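Local coordinates for protein putative xanthine dehydrogenase YAGS fad-binding subunit (Escherichia coli, PDB 5G5G) that probably oxidises aldehydes to carboxylic acids, serving as the molybdenum-cofactor-binding subunit of a three-subunit periplasmic aldehyde oxidase, at residues R350-A355 against G438-L443; E317-Q322 against E354-M359. One frame throughout, in Å; residues are numbered along the deposited sequence.

Contact 1 (R350-A355 against G438-L443). With MCN (pterin cytosine dinucleotide), chain Y; MOS (dioxothiomolybdenum(VI) ion), chain Z.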
loop_
_atom_site.group_PDB
_atom_site.type_symbol
_atom_site.label_atom_id
_atom_site.label_comp_id
_atom_site.label_asym_id
_atom_site.label_seq_id
_atom_site.Cartn_x
_atom_site.Cartn_y
_atom_site.Cartn_z
ATOM N N ARG C 350 12.191 1.655 -1.626
ATOM C CA ARG C 350 12.356 2.332 -2.956
ATOM C C ARG C 350 13.173 3.621 -2.864
ATOM O O ARG C 350 12.736 4.585 -2.241
ATOM C CB ARG C 350 10.991 2.584 -3.552
ATOM C CG ARG C 350 11.036 2.891 -5.065
ATOM C CD ARG C 350 9.614 2.964 -5.555
ATOM N NE ARG C 350 9.538 2.976 -7.006
ATOM C CZ ARG C 350 8.446 2.714 -7.739
ATOM N NH1 ARG C 350 7.292 2.482 -7.159
ATOM N NH2 ARG C 350 8.506 2.740 -9.065
ATOM N N ALA C 351 14.342 3.604 -3.487
ATOM C CA ALA C 351 15.341 4.714 -3.452
ATOM C C ALA C 351 15.812 4.986 -2.019
ATOM O O ALA C 351 15.724 6.110 -1.499
ATOM C CB ALA C 351 14.808 5.983 -4.119
ATOM N N PRO C 352 16.425 3.983 -1.394
ATOM C CA PRO C 352 16.965 4.190 -0.063
ATOM C C PRO C 352 17.983 5.322 -0.098
ATOM O O PRO C 352 18.806 5.397 -1.039
ATOM C CB PRO C 352 17.676 2.871 0.275
ATOM C CG PRO C 352 17.658 2.081 -0.968
ATOM C CD PRO C 352 16.664 2.623 -1.900
ATOM N N GLY C 353 17.846 6.193 0.882
ATOM C CA GLY C 353 18.716 7.349 0.997
ATOM C C GLY C 353 18.238 8.515 0.156
ATOM O O GLY C 353 17.952 9.590 0.706
ATOM N N GLU C 354 18.174 8.369 -1.181
ATOM C CA GLU C 354 17.750 9.501 -2.006
ATOM C C GLU C 354 16.318 9.915 -1.758
ATOM O O GLU C 354 15.998 11.103 -1.763
ATOM C CB GLU C 354 17.962 9.222 -3.512
ATOM C CG GLU C 354 19.328 9.659 -4.007
ATOM C CD GLU C 354 20.442 8.704 -3.693
ATOM O OE1 GLU C 354 20.220 7.590 -3.188
ATOM O OE2 GLU C 354 21.590 9.096 -3.977
ATOM N N ALA C 355 15.416 8.972 -1.505
ATOM C CA ALA C 355 14.023 9.424 -1.313
ATOM C C ALA C 355 13.932 10.434 -0.124
ATOM O O ALA C 355 13.499 11.563 -0.303
ATOM C CB ALA C 355 13.071 8.237 -1.163
ATOM N N GLY C 438 14.993 15.277 -9.160
ATOM C CA GLY C 438 15.307 13.926 -8.812
ATOM C C GLY C 438 16.683 13.507 -9.308
ATOM O O GLY C 438 17.187 14.010 -10.295
ATOM N N PHE C 439 17.271 12.563 -8.601
ATOM C CA PHE C 439 18.624 12.098 -8.802
ATOM C C PHE C 439 18.708 10.702 -8.244
ATOM O O PHE C 439 18.264 10.463 -7.113
ATOM C CB PHE C 439 19.591 12.999 -8.040
ATOM C CG PHE C 439 21.030 12.524 -8.082
ATOM C CD1 PHE C 439 21.805 12.830 -9.180
ATOM C CD2 PHE C 439 21.538 11.652 -7.097
ATOM C CE1 PHE C 439 23.122 12.366 -9.271
ATOM C CE2 PHE C 439 22.837 11.133 -7.191
ATOM C CZ PHE C 439 23.616 11.517 -8.287
ATOM N N ARG C 440 19.356 9.805 -8.984
ATOM C CA ARG C 440 19.602 8.417 -8.513
ATOM C C ARG C 440 20.717 7.837 -9.331
ATOM O O ARG C 440 20.709 7.964 -10.557
ATOM C CB ARG C 440 18.347 7.574 -8.642
ATOM C CG ARG C 440 18.425 6.178 -8.045
ATOM C CD ARG C 440 18.499 6.148 -6.527
ATOM N NE ARG C 440 18.596 4.772 -6.084
ATOM C CZ ARG C 440 18.859 4.367 -4.842
ATOM N NH1 ARG C 440 19.100 5.250 -3.869
ATOM N NH2 ARG C 440 18.885 3.065 -4.559
ATOM N N ASN C 441 21.699 7.251 -8.678
ATOM C CA ASN C 441 22.804 6.673 -9.399
ATOM C C ASN C 441 22.394 5.467 -10.292
ATOM O O ASN C 441 21.346 4.832 -10.074
ATOM C CB ASN C 441 23.934 6.301 -8.446
ATOM C CG ASN C 441 24.701 7.525 -7.948
ATOM O OD1 ASN C 441 24.870 8.496 -8.675
ATOM N ND2 ASN C 441 25.197 7.463 -6.733
ATOM N N ASN C 442 23.239 5.208 -11.281
ATOM C CA ASN C 442 23.108 4.045 -12.119
ATOM C C ASN C 442 24.185 3.063 -11.699
ATOM O O ASN C 442 25.352 3.402 -11.737
ATOM C CB ASN C 442 23.280 4.405 -13.580
ATOM C CG ASN C 442 23.120 3.225 -14.481
ATOM O OD1 ASN C 442 22.066 2.624 -14.503
ATOM N ND2 ASN C 442 24.165 2.884 -15.234
ATOM N N LEU C 443 23.800 1.848 -11.322
ATOM C CA LEU C 443 24.711 0.849 -10.756
ATOM C C LEU C 443 24.800 -0.370 -11.680
ATOM O O LEU C 443 23.851 -0.699 -12.353
ATOM C CB LEU C 443 24.192 0.398 -9.385
ATOM C CG LEU C 443 23.984 1.496 -8.333
ATOM C CD1 LEU C 443 23.376 0.882 -7.053
ATOM C CD2 LEU C 443 25.275 2.247 -8.014
HETATM N N1 MCN Y . 12.710 0.357 -17.812
HETATM C C2 MCN Y . 12.641 0.583 -19.260
HETATM N N3 MCN Y . 13.987 1.230 -19.584
HETATM C C4 MCN Y . 14.987 1.667 -18.837
HETATM C C5 MCN Y . 14.870 1.209 -17.410
HETATM C C6 MCN Y . 13.763 0.673 -16.986
HETATM O O2 MCN Y . 11.841 0.328 -19.997
HETATM N N4 MCN Y . 16.038 2.316 -19.190
HETATM C "C1'" MCN Y . 11.427 -0.080 -17.286
HETATM C C2D MCN Y . 11.155 -1.600 -17.596
HETATM O "O2'" MCN Y . 9.750 -1.838 -17.634
HETATM C "C3'" MCN Y . 11.771 -2.169 -16.421
HETATM C C4D MCN Y . 11.461 -1.296 -15.122
HETATM O O4D MCN Y . 11.430 0.021 -15.856
HETATM O "O3'" MCN Y . 11.417 -3.548 -16.041
HETATM C "C5'" MCN Y . 12.342 -1.136 -14.028
HETATM O "O5'" MCN Y . 13.698 -1.317 -14.361
HETATM P PA MCN Y . 14.775 -0.790 -13.378
HETATM O O1A MCN Y . 16.103 -1.407 -13.813
HETATM O O2A MCN Y . 14.635 0.681 -13.198
HETATM O O3A MCN Y . 14.347 -1.484 -11.904
HETATM P PB MCN Y . 14.741 -2.956 -11.480
HETATM O O1B MCN Y . 16.054 -2.962 -10.825
HETATM O O2B MCN Y . 14.481 -3.891 -12.615
HETATM O O3B MCN Y . 13.563 -3.209 -10.470
HETATM C C10 MCN Y . 13.704 -2.750 -9.059
HETATM C "C9'" MCN Y . 12.971 -1.490 -8.761
HETATM C "C8'" MCN Y . 13.362 -1.077 -7.238
HETATM S "S8'" MCN Y . 14.949 -1.164 -6.707
HETATM C "C7'" MCN Y . 12.398 -0.891 -6.479
HETATM S "S7'" MCN Y . 12.618 -0.626 -4.725
HETATM C "C6'" MCN Y . 10.948 -0.618 -6.986
HETATM C C7 MCN Y . 11.077 -0.493 -8.579
HETATM O "O9'" MCN Y . 11.697 -1.577 -9.141
HETATM N "N5'" MCN Y . 10.220 -1.958 -6.679
HETATM C C4A MCN Y . 8.916 -2.229 -7.364
HETATM N "N8'" MCN Y . 9.699 -0.492 -9.117
HETATM C C4B MCN Y . 8.803 -1.409 -8.696
HETATM N "N1'" MCN Y . 7.570 -1.477 -9.344
HETATM C "C2'" MCN Y . 6.675 -2.535 -9.149
HETATM N "N2'" MCN Y . 5.565 -2.596 -9.710
HETATM N "N3'" MCN Y . 6.839 -3.202 -7.966
HETATM C "C4'" MCN Y . 7.940 -3.305 -7.132
HETATM O "O4'" MCN Y . 8.198 -3.937 -6.090
HETATM MO MO MOS Z . 14.808 -1.268 -4.378
HETATM S S MOS Z . 14.910 -0.369 -2.244
HETATM O O1 MOS Z . 14.581 -2.963 -3.857
HETATM O O2 MOS Z . 16.878 -0.999 -4.199
#
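Next to Arg350, whose extended chain follows the pterin until NH2 comes within 3.4 Å of N8' of the cofactor, Ala351 sets its CA over the centre of one face of the Arg440 guanidinium, 3.7 Å above the plane; its small side chain lets the flat cation lie close to the backbone. Pro352 touches both the cation and the molybdenum centre: its CD lies 3.5 Å from Arg440 NH2 and equally far from atom S of the dioxothiomolybdenum ion. Its carbonyl O accepts a bent hydrogen bond (139°) from Arg440 NH1 at 2.8 Å. This is the molybdenum pocket of a xanthine dehydrogenase-like enzyme, and Arg440 is a second-shell residue there, its NH2 paired with Glu692 of the pocket. Gly353, whose phi of 85° favours glycine, is the N-cap of the helix that Glu354 begins. A bend at chi2 carries Glu354 OE1 to Arg440 NH1 at 2.7 Å, a salt bridge with weak hydrogen-bond geometry, the two planes standing 83° apart. A methionine in place of Arg440 would probably leave Glu354 and Glu692 without their cationic mate. Glu354 CG lies 3.4 Å from Phe439 O, a carbonyl oxygen buried here without a polar partner, and OE2 meets the ring edge, 4.0 Å from Phe439 CE2.

Contact 2 (E317-Q322 against E354-M359)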
loop_
_atom_site.group_PDB
_atom_site.type_symbol
_atom_site.label_atom_id
_atom_site.label_comp_id
_atom_site.label_asym_id
_atom_site.label_seq_id
_atom_site.Cartn_x
_atom_site.Cartn_y
_atom_site.Cartn_z
ATOM N N GLU C 317 20.228 5.094 6.930
ATOM C CA GLU C 317 19.508 5.587 5.738
ATOM C C GLU C 317 20.428 6.655 5.068
ATOM O O GLU C 317 20.755 7.694 5.650
ATOM C CB GLU C 317 18.126 6.115 6.125
ATOM C CG GLU C 317 17.249 6.573 4.939
ATOM C CD GLU C 317 16.769 5.471 3.971
ATOM O OE1 GLU C 317 17.041 4.285 4.218
ATOM O OE2 GLU C 317 16.024 5.779 3.016
ATOM N N THR C 318 20.893 6.341 3.869
ATOM C CA THR C 318 22.024 7.082 3.237
ATOM C C THR C 318 21.525 8.394 2.608
ATOM O O THR C 318 21.692 8.643 1.408
ATOM C CB THR C 318 22.773 6.189 2.234
ATOM O OG1 THR C 318 21.845 5.510 1.385
ATOM C CG2 THR C 318 23.557 5.143 3.002
ATOM N N ALA C 319 21.016 9.268 3.461
ATOM C CA ALA C 319 20.312 10.453 2.997
ATOM C C ALA C 319 21.163 11.668 2.562
ATOM O O ALA C 319 20.592 12.646 2.140
ATOM C CB ALA C 319 19.302 10.876 4.054
ATOM N N VAL C 320 22.482 11.583 2.615
ATOM C CA VAL C 320 23.326 12.741 2.265
ATOM C C VAL C 320 24.038 12.520 0.957
ATOM O O VAL C 320 24.639 13.438 0.437
ATOM C CB VAL C 320 24.317 13.094 3.375
ATOM C CG1 VAL C 320 23.570 13.316 4.678
ATOM C CG2 VAL C 320 25.360 12.010 3.556
ATOM N N GLN C 321 23.993 11.303 0.414
ATOM C CA GLN C 321 24.791 11.023 -0.788
ATOM C C GLN C 321 24.462 11.917 -1.956
ATOM O O GLN C 321 25.393 12.393 -2.623
ATOM C CB GLN C 321 24.721 9.553 -1.260
ATOM C CG GLN C 321 25.300 9.370 -2.693
ATOM C CD GLN C 321 25.247 7.931 -3.210
ATOM O OE1 GLN C 321 26.275 7.238 -3.276
ATOM N NE2 GLN C 321 24.046 7.484 -3.587
ATOM N N GLN C 322 23.182 12.170 -2.245
ATOM C CA GLN C 322 22.846 12.983 -3.399
ATOM C C GLN C 322 23.402 14.373 -3.286
ATOM O O GLN C 322 23.705 15.008 -4.308
ATOM C CB GLN C 322 21.345 13.127 -3.666
ATOM C CG GLN C 322 20.581 14.061 -2.757
ATOM C CD GLN C 322 20.339 13.451 -1.392
ATOM O OE1 GLN C 322 19.691 12.404 -1.304
ATOM N NE2 GLN C 322 20.794 14.115 -0.336
ATOM N N GLU C 354 18.174 8.369 -1.181
ATOM C CA GLU C 354 17.750 9.501 -2.006
ATOM C C GLU C 354 16.318 9.915 -1.758
ATOM O O GLU C 354 15.998 11.103 -1.763
ATOM C CB GLU C 354 17.962 9.222 -3.512
ATOM C CG GLU C 354 19.328 9.659 -4.007
ATOM C CD GLU C 354 20.442 8.704 -3.693
ATOM O OE1 GLU C 354 20.220 7.590 -3.188
ATOM O OE2 GLU C 354 21.590 9.096 -3.977
ATOM N N ALA C 355 15.416 8.972 -1.505
ATOM C CA ALA C 355 14.023 9.424 -1.313
ATOM C C ALA C 355 13.932 10.434 -0.124
ATOM O O ALA C 355 13.499 11.563 -0.303
ATOM C CB ALA C 355 13.071 8.237 -1.163
ATOM N N PRO C 356 14.389 10.060 1.088
ATOM C CA PRO C 356 14.331 11.038 2.187
ATOM C C PRO C 356 15.339 12.164 2.066
ATOM O O PRO C 356 15.045 13.318 2.476
ATOM C CB PRO C 356 14.543 10.177 3.448
ATOM C CG PRO C 356 15.365 8.998 2.957
ATOM C CD PRO C 356 14.840 8.727 1.569
ATOM N N GLY C 357 16.496 11.909 1.466
ATOM C CA GLY C 357 17.479 12.981 1.299
ATOM C C GLY C 357 16.953 14.107 0.448
ATOM O O GLY C 357 17.136 15.278 0.782
ATOM N N LEU C 358 16.347 13.768 -0.692
ATOM C CA LEU C 358 15.722 14.787 -1.557
ATOM C C LEU C 358 14.476 15.365 -0.952
ATOM O O LEU C 358 14.148 16.519 -1.237
ATOM C CB LEU C 358 15.417 14.200 -2.953
ATOM C CG LEU C 358 16.692 13.850 -3.735
ATOM C CD1 LEU C 358 16.348 12.883 -4.857
ATOM C CD2 LEU C 358 17.299 15.112 -4.328
ATOM N N MET C 359 13.779 14.603 -0.105
ATOM C CA MET C 359 12.620 15.188 0.617
ATOM C C MET C 359 13.063 16.420 1.452
ATOM O O MET C 359 12.312 17.386 1.550
ATOM C CB MET C 359 11.944 14.176 1.511
ATOM C CG MET C 359 11.043 13.213 0.756
ATOM S SD MET C 359 10.516 11.758 1.661
ATOM C CE MET C 359 9.137 12.428 2.562
HETATM O O HOH W 1 21.907 6.109 -1.303
#
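Gln322 folds over the first turns of the helix, its CG resting 3.8 Å from Leu358 CD2, the two chains running antiparallel alongside one another. A chi1 of 76° tucks CG in between N and C of its own backbone, and with a second bend at chi2 the amide turns back on its own loop, where NE2 gives a nearly straight hydrogen bond to Ala319 O at 2.9 Å, approaching from above the carbonyl plane. That same Ala319 O receives a CA-H...O contact from Gly357 CA at 3.2 Å, and Gln322 OE1 lies 3.5 Å from the same CA; any side chain on Gly357 would collide with both oxygens. Gln321 reaches out extended, and its NE2 meets the syn lone pair of Glu354 OE2 at 3.0 Å, in the amide plane, with amide and carboxylate turned 45° apart. The other carboxylate oxygen, OE1, already paired with Arg440, also accepts from a water bound to Thr318 OG1. Glu317 crosses Pro356, its OE2 3.3 Å from the ring CG, but this charge is held by Arg282 and by Gly353 N. A type I beta turn from Thr318 to Gln321, entered through an inverse gamma turn centred on Thr318, is thus packed against a helix N-terminus, with a helical glycine permitting close backbone approach within the molybdopterin-binding domain.

In the fold
From the N terminus, the chain first leaves strand 299-310 and enters the loop holding 317-322. It then runs through strand 331-340 and reaches helix 354-372, whose first turns close contact 2 across 31 residues. Contact 1 opens on the residues leading into that helix and on its first two residues, and closes much later, 82 residues on, at the end of strand 429-441. The two closures follow one another instead of nesting, and share Glu354 and Ala355, so the helix start is gripped from two directions. Contact 2 is internal to the first molybdopterin cofactor-binding domain, whereas contact 1 joins that domain to the second one, beside the molybdenum site.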